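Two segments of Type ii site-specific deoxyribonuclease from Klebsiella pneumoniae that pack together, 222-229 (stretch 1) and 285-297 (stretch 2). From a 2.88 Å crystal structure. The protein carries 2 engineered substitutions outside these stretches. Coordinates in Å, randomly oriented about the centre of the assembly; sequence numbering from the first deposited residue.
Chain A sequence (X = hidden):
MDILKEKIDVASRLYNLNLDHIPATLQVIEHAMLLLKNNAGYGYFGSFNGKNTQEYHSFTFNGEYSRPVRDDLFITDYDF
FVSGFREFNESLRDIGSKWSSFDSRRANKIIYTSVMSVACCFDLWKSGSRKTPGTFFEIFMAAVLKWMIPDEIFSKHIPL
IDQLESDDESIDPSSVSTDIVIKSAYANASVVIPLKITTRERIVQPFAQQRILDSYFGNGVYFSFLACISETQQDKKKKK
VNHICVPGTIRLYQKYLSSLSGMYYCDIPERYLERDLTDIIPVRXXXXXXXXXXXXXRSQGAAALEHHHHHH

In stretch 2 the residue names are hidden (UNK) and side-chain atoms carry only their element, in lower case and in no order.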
# COMPACT_ATOMS: atom_id res chain seq x y z
N TYR A 222 -2.45 -16.87 -16.66
CA TYR A 222 -2.49 -16.69 -15.20
C TYR A 222 -3.84 -16.28 -14.66
O TYR A 222 -4.48 -15.38 -15.18
CB TYR A 222 -1.41 -15.70 -14.76
CG TYR A 222 -0.04 -16.32 -14.82
CD1 TYR A 222 0.48 -17.02 -13.73
CD2 TYR A 222 0.73 -16.23 -15.98
CE1 TYR A 222 1.75 -17.59 -13.78
CE2 TYR A 222 2.00 -16.82 -16.04
CZ TYR A 222 2.49 -17.50 -14.94
OH TYR A 222 3.73 -18.08 -15.00
N PHE A 223 -4.26 -16.95 -13.60
CA PHE A 223 -5.56 -16.70 -12.99
C PHE A 223 -5.35 -16.54 -11.50
O PHE A 223 -4.72 -17.38 -10.86
CB PHE A 223 -6.53 -17.85 -13.30
CG PHE A 223 -6.79 -18.06 -14.77
CD1 PHE A 223 -7.87 -17.44 -15.39
CD2 PHE A 223 -5.96 -18.87 -15.54
CE1 PHE A 223 -8.13 -17.63 -16.75
CE2 PHE A 223 -6.19 -19.06 -16.90
CZ PHE A 223 -7.28 -18.44 -17.50
N SER A 224 -5.88 -15.46 -10.96
CA SER A 224 -5.63 -15.09 -9.57
C SER A 224 -6.82 -15.42 -8.71
O SER A 224 -7.95 -15.05 -9.03
CB SER A 224 -5.30 -13.61 -9.45
OG SER A 224 -4.05 -13.31 -10.05
N PHE A 225 -6.56 -16.12 -7.61
CA PHE A 225 -7.58 -16.39 -6.61
C PHE A 225 -7.05 -15.84 -5.31
O PHE A 225 -5.95 -16.21 -4.88
CB PHE A 225 -7.81 -17.88 -6.44
CG PHE A 225 -8.23 -18.59 -7.69
CD1 PHE A 225 -9.51 -19.12 -7.79
CD2 PHE A 225 -7.33 -18.79 -8.74
CE1 PHE A 225 -9.90 -19.82 -8.94
CE2 PHE A 225 -7.72 -19.47 -9.88
CZ PHE A 225 -9.01 -19.99 -9.98
N LEU A 226 -7.84 -14.99 -4.67
CA LEU A 226 -7.42 -14.31 -3.46
C LEU A 226 -7.92 -15.00 -2.20
O LEU A 226 -9.13 -15.17 -2.01
CB LEU A 226 -7.92 -12.87 -3.51
CG LEU A 226 -7.46 -11.84 -2.49
CD1 LEU A 226 -5.98 -11.95 -2.19
CD2 LEU A 226 -7.79 -10.45 -3.01
N ALA A 227 -6.99 -15.39 -1.33
CA ALA A 227 -7.31 -16.07 -0.08
C ALA A 227 -7.05 -15.20 1.14
O ALA A 227 -5.93 -14.73 1.33
CB ALA A 227 -6.53 -17.37 0.04
N CYS A 228 -8.08 -14.99 1.96
CA CYS A 228 -7.97 -14.20 3.17
C CYS A 228 -8.61 -14.90 4.37
O CYS A 228 -9.21 -15.96 4.22
CB CYS A 228 -8.63 -12.84 2.97
SG CYS A 228 -7.89 -11.86 1.66
N ILE A 229 -8.47 -14.30 5.55
CA ILE A 229 -9.12 -14.83 6.74
C ILE A 229 -10.36 -14.01 7.06
O ILE A 229 -11.44 -14.55 7.24
CB ILE A 229 -8.13 -14.88 7.96
CG1 ILE A 229 -6.96 -15.83 7.69
CG2 ILE A 229 -8.86 -15.23 9.27
CD1 ILE A 229 -7.34 -17.19 7.18
N UNK A 285 -15.77 -19.06 -0.02
CA UNK A 285 -15.29 -19.45 1.31
C UNK A 285 -13.94 -20.14 1.18
O UNK A 285 -13.55 -20.52 0.07
c UNK A 285 -15.85 -20.99 3.21
c UNK A 285 -16.35 -20.38 1.96
o UNK A 285 -17.50 -19.60 2.31
N UNK A 286 -13.20 -20.28 2.28
CA UNK A 286 -11.90 -20.98 2.22
C UNK A 286 -12.06 -22.47 1.97
O UNK A 286 -11.19 -23.10 1.36
se UNK A 286 -9.25 -19.11 1.74
c UNK A 286 -10.23 -19.41 3.41
c UNK A 286 -11.03 -20.72 3.45
c UNK A 286 -8.04 -20.64 1.83
N UNK A 287 -13.18 -23.04 2.43
CA UNK A 287 -13.61 -24.37 2.02
C UNK A 287 -14.00 -24.43 0.55
O UNK A 287 -13.65 -25.39 -0.15
N UNK A 288 -14.71 -23.41 0.06
CA UNK A 288 -15.03 -23.31 -1.37
C UNK A 288 -13.77 -23.11 -2.20
O UNK A 288 -13.70 -23.56 -3.36
c UNK A 288 -17.40 -22.39 -1.05
o UNK A 288 -18.11 -21.38 -0.86
o UNK A 288 -17.77 -23.57 -0.78
c UNK A 288 -16.01 -22.16 -1.65
N UNK A 289 -12.80 -22.42 -1.61
CA UNK A 289 -11.50 -22.18 -2.23
C UNK A 289 -10.84 -23.46 -2.70
O UNK A 289 -10.35 -23.52 -3.82
c UNK A 289 -9.15 -21.27 -1.80
c UNK A 289 -7.57 -20.04 -3.14
c UNK A 289 -8.15 -22.17 -1.47
c UNK A 289 -6.87 -22.01 -1.98
c UNK A 289 -8.85 -20.20 -2.64
c UNK A 289 -6.58 -20.94 -2.81
c UNK A 289 -10.56 -21.45 -1.26
N UNK A 290 -10.82 -24.48 -1.84
CA UNK A 290 -10.12 -25.72 -2.15
C UNK A 290 -10.75 -26.38 -3.34
O UNK A 290 -10.05 -26.74 -4.28
c UNK A 290 -9.84 -26.92 1.51
c UNK A 290 -9.45 -26.10 0.31
c UNK A 290 -10.10 -26.66 -0.96
c UNK A 290 -7.94 -26.04 0.13
N UNK A 291 -12.07 -26.51 -3.31
CA UNK A 291 -12.80 -27.10 -4.43
C UNK A 291 -12.61 -26.28 -5.71
O UNK A 291 -12.32 -26.84 -6.76
c UNK A 291 -16.59 -27.06 -7.15
c UNK A 291 -16.57 -28.35 -7.63
c UNK A 291 -14.29 -27.32 -4.12
c UNK A 291 -15.81 -29.33 -6.97
c UNK A 291 -15.08 -29.00 -5.83
c UNK A 291 -15.86 -26.73 -6.01
c UNK A 291 -15.10 -27.70 -5.33
N UNK A 292 -12.77 -24.96 -5.63
CA UNK A 292 -12.58 -24.13 -6.81
C UNK A 292 -11.19 -24.31 -7.43
O UNK A 292 -11.06 -24.42 -8.65
c UNK A 292 -14.32 -22.39 -6.25
c UNK A 292 -12.85 -22.67 -6.49
o UNK A 292 -14.64 -21.60 -5.34
o UNK A 292 -15.16 -22.96 -6.97
N UNK A 293 -10.17 -24.34 -6.58
CA UNK A 293 -8.80 -24.52 -7.05
C UNK A 293 -8.64 -25.90 -7.67
O UNK A 293 -8.08 -26.03 -8.75
c UNK A 293 -7.63 -22.75 -5.63
c UNK A 293 -7.76 -24.26 -5.91
c UNK A 293 -6.39 -24.88 -6.23
c UNK A 293 -6.98 -21.92 -6.74
N UNK A 294 -9.17 -26.93 -7.01
CA UNK A 294 -9.11 -28.29 -7.52
C UNK A 294 -9.83 -28.35 -8.84
O UNK A 294 -9.30 -28.86 -9.83
c UNK A 294 -10.97 -31.09 -7.81
c UNK A 294 -8.97 -32.91 -7.23
o UNK A 294 -10.16 -34.59 -8.41
c UNK A 294 -11.07 -32.39 -8.27
c UNK A 294 -8.88 -31.61 -6.79
c UNK A 294 -9.87 -30.67 -7.06
c UNK A 294 -10.07 -33.29 -7.97
c UNK A 294 -9.76 -29.25 -6.55
N UNK A 295 -11.06 -27.84 -8.85
CA UNK A 295 -11.88 -27.79 -10.04
C UNK A 295 -11.10 -27.20 -11.22
O UNK A 295 -11.17 -27.74 -12.32
o UNK A 295 -13.77 -26.53 -10.94
c UNK A 295 -13.15 -26.98 -9.75
N UNK A 296 -10.36 -26.12 -10.97
CA UNK A 296 -9.54 -25.44 -11.98
C UNK A 296 -8.56 -26.38 -12.63
O UNK A 296 -8.40 -26.38 -13.86
c UNK A 296 -6.49 -23.99 -12.43
c UNK A 296 -7.37 -21.89 -14.02
c UNK A 296 -8.77 -24.26 -11.37
c UNK A 296 -7.81 -23.58 -12.33
c UNK A 296 -6.04 -22.32 -14.10
c UNK A 296 -5.60 -23.37 -13.31
c UNK A 296 -8.24 -22.52 -13.13
N UNK A 297 -7.90 -27.19 -11.81
CA UNK A 297 -6.88 -28.08 -12.29
C UNK A 297 -7.44 -29.36 -12.90
O UNK A 297 -6.83 -29.94 -13.81
c UNK A 297 -4.87 -27.23 -11.01
c UNK A 297 -3.07 -25.14 -10.67
c UNK A 297 -4.18 -25.26 -9.83
c UNK A 297 -5.84 -28.36 -11.21
c UNK A 297 -2.87 -26.06 -11.68
c UNK A 297 -5.06 -26.29 -10.01
c UNK A 297 -3.76 -27.10 -11.85

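Position 285 has three side-chain atoms: one carbon that carries an oxygen and a second carbon. It touches nothing on stretch 1. This is Thr-285, at the N-cap position, though its side chain makes no capping bond.

Position 286 carries an unbranched chain of two carbons, a selenium and a last carbon. The selenium lies 3.6 Å from Ala-227 CB. The element settles it: this is Met-286, present as selenomethionine. Its CG also comes 3.7 Å from Cys-228 O.

Position 287 has no side-chain atoms. It is Gly-287.

Position 288 has two carbons, the second carrying two oxygens. That short carboxylate is Asp-288. It is out of reach of stretch 1. Its OD2 accepts a weak hydrogen bond from Thr-285 N at 3.4 Å.

Position 289 has one carbon and then a ring of six carbons, with no oxygen. One ring carbon lies 4.0 Å from Phe-225 CB. The residue is Phe-289, and that atom is CE1, which is also 4.3 Å from Ala-227 CB.

Position 290 has four carbons, forked at the second. It is Leu-290, out of reach of stretch 1.

Position 291 is again one carbon and a bare six-carbon ring. It is Phe-291, partly exposed and clear of the strand.

Position 292 repeats the two carbons and two oxygens. It is Asp-292. CA-to-CB points toward stretch 1, but the closest approach, Asp-292 CB to Phe-225 CE1, is 4.8 Å.

Position 293 has four carbons, forked at the first, with one arm two carbons long. This is Ile-293. Its CB points sideways, yet CD1 reaches 3.7 Å from Phe-225 CG.

Position 294 has one carbon, then a six-carbon ring bearing one oxygen. It is Tyr-294, out of reach.

Position 295 has one carbon and one oxygen. It is Ser-295, also out of reach.

Position 296 has one carbon and a bare six-carbon ring beside two rings of stretch 1. It is Phe-296. CE1 lies 3.7 Å from Phe-223 CD2, and CD1 lies 4.1 Å from Phe-225 CZ.

Position 297 has the same atom set. It is Phe-297, with no contact to stretch 1.

The contact is apolar, with no hydrogen bonds across it. Helix and strand run nearly antiparallel, at 157°. Phe-223, Phe-225 and Ala-227 alternate along the strand and point toward the helix. Ile-293 CD1 covers one face of the Phe-225 ring in a CH-pi contact. Phe-296 turns its edge toward the face of Phe-223, and the edge of Phe-225 points toward the face of Phe-296, in an offset arrangement. Met-286 and Phe-289 pack against small Ala-227. Together the stretches bury 402 Å².

Stretch 2, residues 285-297: TMGDFLFDIYSFF
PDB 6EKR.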